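Local coordinates for periphilin-1 (Homo sapiens, PDB 6SWG), which is a subunit of the HUSH complex and probably contributes to epigenetic silencing of transposable elements and some genes, at residues B[22-27]-B[88-93]; B[26-31]-B[81-86]. One frame throughout, in Å; residues are numbered along the deposited sequence.

Contact 1: B[22-27]-B[88-93]; sequences TTRSKA and AEYDTS
Arg-24 and Tyr-90 face each other with CA atoms 8.1 Å apart, where the start of helix 23-56 runs nearly antiparallel (159°) to the C-terminal part of helix 61-93, the axes 11.6 Å apart. Arg-24 grips the Asp-91 carboxylate side-on: NE donates to OD1 over 3.0 Å, almost straight and in the guanidinium plane, and NH1 donates to OD2 over 2.9 Å, tilted slightly out of it. Each oxygen receives on its syn lone pair, and the two flat groups are nearly coplanar, so the paired bonds restrict rotation of both. With CG anti to the backbone N (chi1 154°) and the chain extended to NE, Arg-24 reaches across to the aspartate. Its NH2 bonds the backbone of another protein's chain. Beside this bridge the Tyr-90 ring lies against helix 23-56, CE2 lying 3.6 Å from Arg-24 CB and CE1 4.1 Å from Ala-27 CB. The hydroxyl OH abuts the methyl CG2 of Thr-23. Thr-22 is the N-cap of helix 23-56, its OG1 accepting from Ser-25 N. A salt bridge beside a packed tyrosine joins the beginning of helix 23-56 to the C-terminal part of helix 61-93 at the open end of an antiparallel helical hairpin.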
loop_
_atom_site.group_PDB
_atom_site.type_symbol
_atom_site.label_atom_id
_atom_site.label_comp_id
_atom_site.label_asym_id
_atom_site.label_seq_id
_atom_site.Cartn_x
_atom_site.Cartn_y
_atom_site.Cartn_z
ATOM N N THR B 22 1.381 -35.243 10.367
ATOM C CA THR B 22 -0.047 -35.364 10.094
ATOM C C THR B 22 -0.509 -34.305 9.119
ATOM O O THR B 22 0.012 -33.182 9.079
ATOM C CB THR B 22 -0.897 -35.262 11.382
ATOM O OG1 THR B 22 -0.533 -34.104 12.177
ATOM C CG2 THR B 22 -0.782 -36.537 12.213
ATOM N N THR B 23 -1.515 -34.674 8.334
ATOM C CA THR B 23 -2.218 -33.715 7.502
ATOM C C THR B 23 -2.487 -32.448 8.301
ATOM O O THR B 23 -2.362 -31.322 7.782
ATOM C CB THR B 23 -3.546 -34.296 7.024
ATOM O OG1 THR B 23 -3.334 -35.451 6.208
ATOM C CG2 THR B 23 -4.329 -33.266 6.238
ATOM N N ARG B 24 -2.865 -32.636 9.573
ATOM C CA ARG B 24 -3.386 -31.523 10.350
ATOM C C ARG B 24 -2.249 -30.639 10.821
ATOM O O ARG B 24 -2.374 -29.406 10.824
ATOM C CB ARG B 24 -4.204 -32.068 11.524
ATOM C CG ARG B 24 -4.285 -31.153 12.721
ATOM C CD ARG B 24 -5.032 -31.782 13.950
ATOM N NE ARG B 24 -5.464 -30.699 14.852
ATOM C CZ ARG B 24 -4.680 -30.147 15.797
ATOM N NH1 ARG B 24 -5.142 -29.178 16.551
ATOM N NH2 ARG B 24 -3.438 -30.582 16.041
ATOM N N SER B 25 -1.139 -31.259 11.222
ATOM C CA SER B 25 0.032 -30.479 11.569
ATOM C C SER B 25 0.507 -29.695 10.363
ATOM O O SER B 25 0.856 -28.515 10.474
ATOM C CB SER B 25 1.135 -31.375 12.111
ATOM O OG SER B 25 1.813 -32.053 11.076
ATOM N N LYS B 26 0.494 -30.322 9.188
ATOM C CA LYS B 26 0.928 -29.602 8.001
ATOM C C LYS B 26 0.004 -28.429 7.686
ATOM O O LYS B 26 0.484 -27.356 7.319
ATOM C CB LYS B 26 1.012 -30.523 6.795
ATOM C CG LYS B 26 2.129 -31.517 6.846
ATOM C CD LYS B 26 2.047 -32.410 5.620
ATOM C CE LYS B 26 2.640 -33.770 5.902
ATOM N NZ LYS B 26 2.279 -34.759 4.826
ATOM N N ALA B 27 -1.314 -28.625 7.797
ATOM C CA ALA B 27 -2.271 -27.545 7.536
ATOM C C ALA B 27 -2.041 -26.354 8.464
ATOM O O ALA B 27 -2.019 -25.194 8.006
ATOM C CB ALA B 27 -3.705 -28.063 7.700
ATOM N N ALA B 88 -9.784 -23.959 15.090
ATOM C CA ALA B 88 -11.114 -24.342 15.589
ATOM C C ALA B 88 -11.972 -24.930 14.437
ATOM O O ALA B 88 -12.557 -26.028 14.574
ATOM C CB ALA B 88 -11.791 -23.146 16.269
ATOM N N GLU B 89 -11.974 -24.265 13.263
ATOM C CA GLU B 89 -12.758 -24.780 12.127
ATOM C C GLU B 89 -12.306 -26.197 11.771
ATOM O O GLU B 89 -13.120 -27.140 11.687
ATOM C CB GLU B 89 -12.611 -23.869 10.905
ATOM C CG GLU B 89 -13.385 -22.571 10.983
ATOM C CD GLU B 89 -14.898 -22.801 10.947
ATOM O OE1 GLU B 89 -15.692 -21.936 11.362
ATOM O OE2 GLU B 89 -15.336 -23.863 10.480
ATOM N N TYR B 90 -10.997 -26.392 11.704
ATOM C CA TYR B 90 -10.485 -27.688 11.306
ATOM C C TYR B 90 -10.897 -28.756 12.304
ATOM O O TYR B 90 -11.208 -29.886 11.924
ATOM C CB TYR B 90 -8.963 -27.639 11.234
ATOM C CG TYR B 90 -8.344 -28.767 10.482
ATOM C CD1 TYR B 90 -8.010 -28.595 9.137
ATOM C CD2 TYR B 90 -8.071 -29.992 11.088
ATOM C CE1 TYR B 90 -7.416 -29.586 8.422
ATOM C CE2 TYR B 90 -7.455 -31.035 10.347
ATOM C CZ TYR B 90 -7.140 -30.801 9.013
ATOM O OH TYR B 90 -6.543 -31.714 8.164
ATOM N N ASP B 91 -10.849 -28.435 13.588
ATOM C CA ASP B 91 -11.083 -29.462 14.576
ATOM C C ASP B 91 -12.556 -29.625 14.853
ATOM O O ASP B 91 -12.902 -30.291 15.844
ATOM C CB ASP B 91 -10.362 -29.128 15.922
ATOM C CG ASP B 91 -8.810 -29.245 15.823
ATOM O OD1 ASP B 91 -8.398 -29.873 14.824
ATOM O OD2 ASP B 91 -8.044 -28.705 16.696
ATOM N N THR B 92 -13.427 -28.939 14.095
ATOM C CA THR B 92 -14.859 -29.143 14.257
ATOM C C THR B 92 -15.506 -29.675 12.976
ATOM O O THR B 92 -16.726 -29.810 12.943
ATOM C CB THR B 92 -15.596 -27.885 14.737
ATOM O OG1 THR B 92 -15.360 -26.770 13.881
ATOM C CG2 THR B 92 -15.084 -27.511 16.099
ATOM N N SER B 93 -14.736 -30.031 11.947
ATOM C CA SER B 93 -15.385 -30.453 10.711
ATOM C C SER B 93 -14.531 -31.349 9.821
ATOM O O SER B 93 -14.811 -31.432 8.614
ATOM C CB SER B 93 -15.835 -29.131 9.929
ATOM O OG SER B 93 -14.663 -28.355 9.510
#

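Contact 2: B[26-31]-B[81-86]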
loop_
_atom_site.group_PDB
_atom_site.type_symbol
_atom_site.label_atom_id
_atom_site.label_comp_id
_atom_site.label_asym_id
_atom_site.label_seq_id
_atom_site.Cartn_x
_atom_site.Cartn_y
_atom_site.Cartn_z
ATOM N N LYS B 26 0.494 -30.322 9.188
ATOM C CA LYS B 26 0.928 -29.602 8.001
ATOM C C LYS B 26 0.004 -28.429 7.686
ATOM O O LYS B 26 0.484 -27.356 7.319
ATOM C CB LYS B 26 1.012 -30.523 6.795
ATOM C CG LYS B 26 2.129 -31.517 6.846
ATOM C CD LYS B 26 2.047 -32.410 5.620
ATOM C CE LYS B 26 2.640 -33.770 5.902
ATOM N NZ LYS B 26 2.279 -34.759 4.826
ATOM N N ALA B 27 -1.314 -28.625 7.797
ATOM C CA ALA B 27 -2.271 -27.545 7.536
ATOM C C ALA B 27 -2.041 -26.354 8.464
ATOM O O ALA B 27 -2.019 -25.194 8.006
ATOM C CB ALA B 27 -3.705 -28.063 7.700
ATOM N N ILE B 28 -1.858 -26.629 9.772
ATOM C CA ILE B 28 -1.606 -25.548 10.726
ATOM C C ILE B 28 -0.299 -24.858 10.389
ATOM O O ILE B 28 -0.202 -23.635 10.412
ATOM C CB ILE B 28 -1.610 -26.077 12.180
ATOM C CG1 ILE B 28 -2.988 -26.649 12.534
ATOM C CG2 ILE B 28 -1.215 -25.010 13.177
ATOM C CD1 ILE B 28 -3.019 -27.451 13.837
ATOM N N ALA B 29 0.736 -25.628 10.096
ATOM C CA ALA B 29 2.044 -25.032 9.800
ATOM C C ALA B 29 1.986 -24.135 8.570
ATOM O O ALA B 29 2.537 -23.032 8.584
ATOM C CB ALA B 29 3.094 -26.138 9.581
ATOM N N SER B 30 1.323 -24.591 7.500
ATOM C CA SER B 30 1.218 -23.793 6.293
ATOM C C SER B 30 0.362 -22.563 6.527
ATOM O O SER B 30 0.701 -21.478 6.044
ATOM C CB SER B 30 0.639 -24.605 5.147
ATOM O OG SER B 30 1.610 -25.476 4.665
ATOM N N LYS B 31 -0.761 -22.721 7.252
ATOM C CA LYS B 31 -1.607 -21.569 7.551
ATOM C C LYS B 31 -0.839 -20.538 8.342
ATOM O O LYS B 31 -0.936 -19.337 8.084
ATOM C CB LYS B 31 -2.835 -21.988 8.363
ATOM C CG LYS B 31 -3.932 -20.918 8.479
ATOM C CD LYS B 31 -4.452 -20.430 7.121
ATOM C CE LYS B 31 -5.376 -19.225 7.252
ATOM N NZ LYS B 31 -5.954 -18.828 5.937
ATOM N N GLU B 81 -5.994 -14.164 15.950
ATOM C CA GLU B 81 -7.359 -14.671 15.916
ATOM C C GLU B 81 -7.567 -15.549 14.690
ATOM O O GLU B 81 -8.184 -16.610 14.781
ATOM C CB GLU B 81 -8.394 -13.569 15.932
ATOM C CG GLU B 81 -9.604 -14.047 16.740
ATOM C CD GLU B 81 -10.461 -15.124 15.996
ATOM O OE1 GLU B 81 -10.814 -14.848 14.811
ATOM O OE2 GLU B 81 -10.744 -16.248 16.565
ATOM N N GLU B 82 -7.002 -15.149 13.549
ATOM C CA GLU B 82 -7.188 -15.885 12.311
ATOM C C GLU B 82 -6.714 -17.318 12.478
ATOM O O GLU B 82 -7.468 -18.264 12.230
ATOM C CB GLU B 82 -6.408 -15.197 11.199
ATOM C CG GLU B 82 -6.465 -15.968 9.919
ATOM C CD GLU B 82 -5.987 -15.172 8.699
ATOM O OE1 GLU B 82 -5.513 -14.027 8.874
ATOM O OE2 GLU B 82 -6.163 -15.694 7.561
ATOM N N LEU B 83 -5.520 -17.490 13.082
ATOM C CA LEU B 83 -4.968 -18.830 13.231
ATOM C C LEU B 83 -5.853 -19.658 14.161
ATOM O O LEU B 83 -6.176 -20.825 13.858
ATOM C CB LEU B 83 -3.540 -18.753 13.758
ATOM C CG LEU B 83 -2.928 -20.147 13.944
ATOM C CD1 LEU B 83 -2.857 -20.930 12.672
ATOM C CD2 LEU B 83 -1.515 -20.018 14.528
ATOM N N LYS B 84 -6.332 -19.043 15.252
ATOM C CA LYS B 84 -7.218 -19.796 16.146
ATOM C C LYS B 84 -8.483 -20.206 15.413
ATOM O O LYS B 84 -8.868 -21.385 15.427
ATOM C CB LYS B 84 -7.562 -19.010 17.392
ATOM C CG LYS B 84 -6.385 -18.816 18.288
ATOM C CD LYS B 84 -6.781 -18.004 19.525
ATOM C CE LYS B 84 -5.577 -17.764 20.419
ATOM N NZ LYS B 84 -5.854 -17.112 21.753
ATOM N N HIS B 85 -9.049 -19.282 14.639
ATOM C CA HIS B 85 -10.227 -19.621 13.852
ATOM C C HIS B 85 -9.965 -20.846 12.996
ATOM O O HIS B 85 -10.739 -21.815 13.042
ATOM C CB HIS B 85 -10.667 -18.470 12.976
ATOM C CG HIS B 85 -12.082 -18.612 12.547
ATOM N ND1 HIS B 85 -12.442 -18.805 11.235
ATOM C CD2 HIS B 85 -13.226 -18.662 13.267
ATOM C CE1 HIS B 85 -13.753 -18.932 11.161
ATOM N NE2 HIS B 85 -14.251 -18.839 12.378
ATOM N N PHE B 86 -8.807 -20.869 12.318
ATOM C CA PHE B 86 -8.482 -21.969 11.435
ATOM C C PHE B 86 -8.429 -23.266 12.216
ATOM O O PHE B 86 -9.222 -24.188 11.959
ATOM C CB PHE B 86 -7.147 -21.696 10.778
ATOM C CG PHE B 86 -6.678 -22.786 9.876
ATOM C CD1 PHE B 86 -5.952 -23.840 10.371
ATOM C CD2 PHE B 86 -6.939 -22.731 8.524
ATOM C CE1 PHE B 86 -5.508 -24.825 9.549
ATOM C CE2 PHE B 86 -6.493 -23.720 7.680
ATOM C CZ PHE B 86 -5.758 -24.771 8.199
#
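Phe-86 and Lys-31 make the main apolar contact between two helical segments whose axes lie 10.5 Å apart and run nearly antiparallel (161°). The Phe-86 side chain has CG anti to its backbone nitrogen, which sends the ring across to helix 23-56. Lys-31 lies over one face in a CH-pi contact, with CG 3.7 Å from the Phe-86 ring centroid and 20° off the normal. The bend at chi2 (57°) carries Lys-31 CD past the ring's rim, near Phe-86 CD2 and CE2. Ala-27 meets the ring at its edge, Ala-27 CB 3.9 Å from Phe-86 CZ, while Ile-28 CG1 comes within 4.3 Å of Phe-86 CE1. An alanine in place of Phe-86 would probably leave the Lys-31 methylenes without their aromatic support and open a gap beside Ala-27 and Ile-28. Leu-83 extends the apolar seam, its CD1 4.4 Å from Ile-28 CG2 and 4.3 Å from Lys-31 CG. This is side-chain packing between the two arms of a helical hairpin, and the buried Ile-28 and Leu-83 also pack on apolar side chains of another protein's chain, so the hairpin seam continues into the assembly interface. Lys-31 NZ approaches Glu-82 OE2 at 3.5 Å, a long salt bridge, the two side chains crossing at about a right angle. The stronger partner of this ammonium is Glu-34, one turn further along helix 23-56, so NZ is shared between carboxylates from both helices.

The two contacts are neighbouring levels of one antiparallel helical hairpin, their centres about 8 Å apart. Both pair helix 23-56 with helix 61-93. Along the chain the order is 22-27, 26-31, 81-86 and 88-93: the first segments overlap at Lys-26 and Ala-27, and 81-86 precedes 88-93 on helix 61-93. Ala-27 takes part in both contacts. Contact 1 is a surface contact near the chain termini, about 22 Å from the chain centre; contact 2 is partly buried, about 13 Å from it. All four segments belong to the periphilin C-terminal domain, and both contacts include residues that meet another protein's chain, consistent with the hairpin serving as an assembly module.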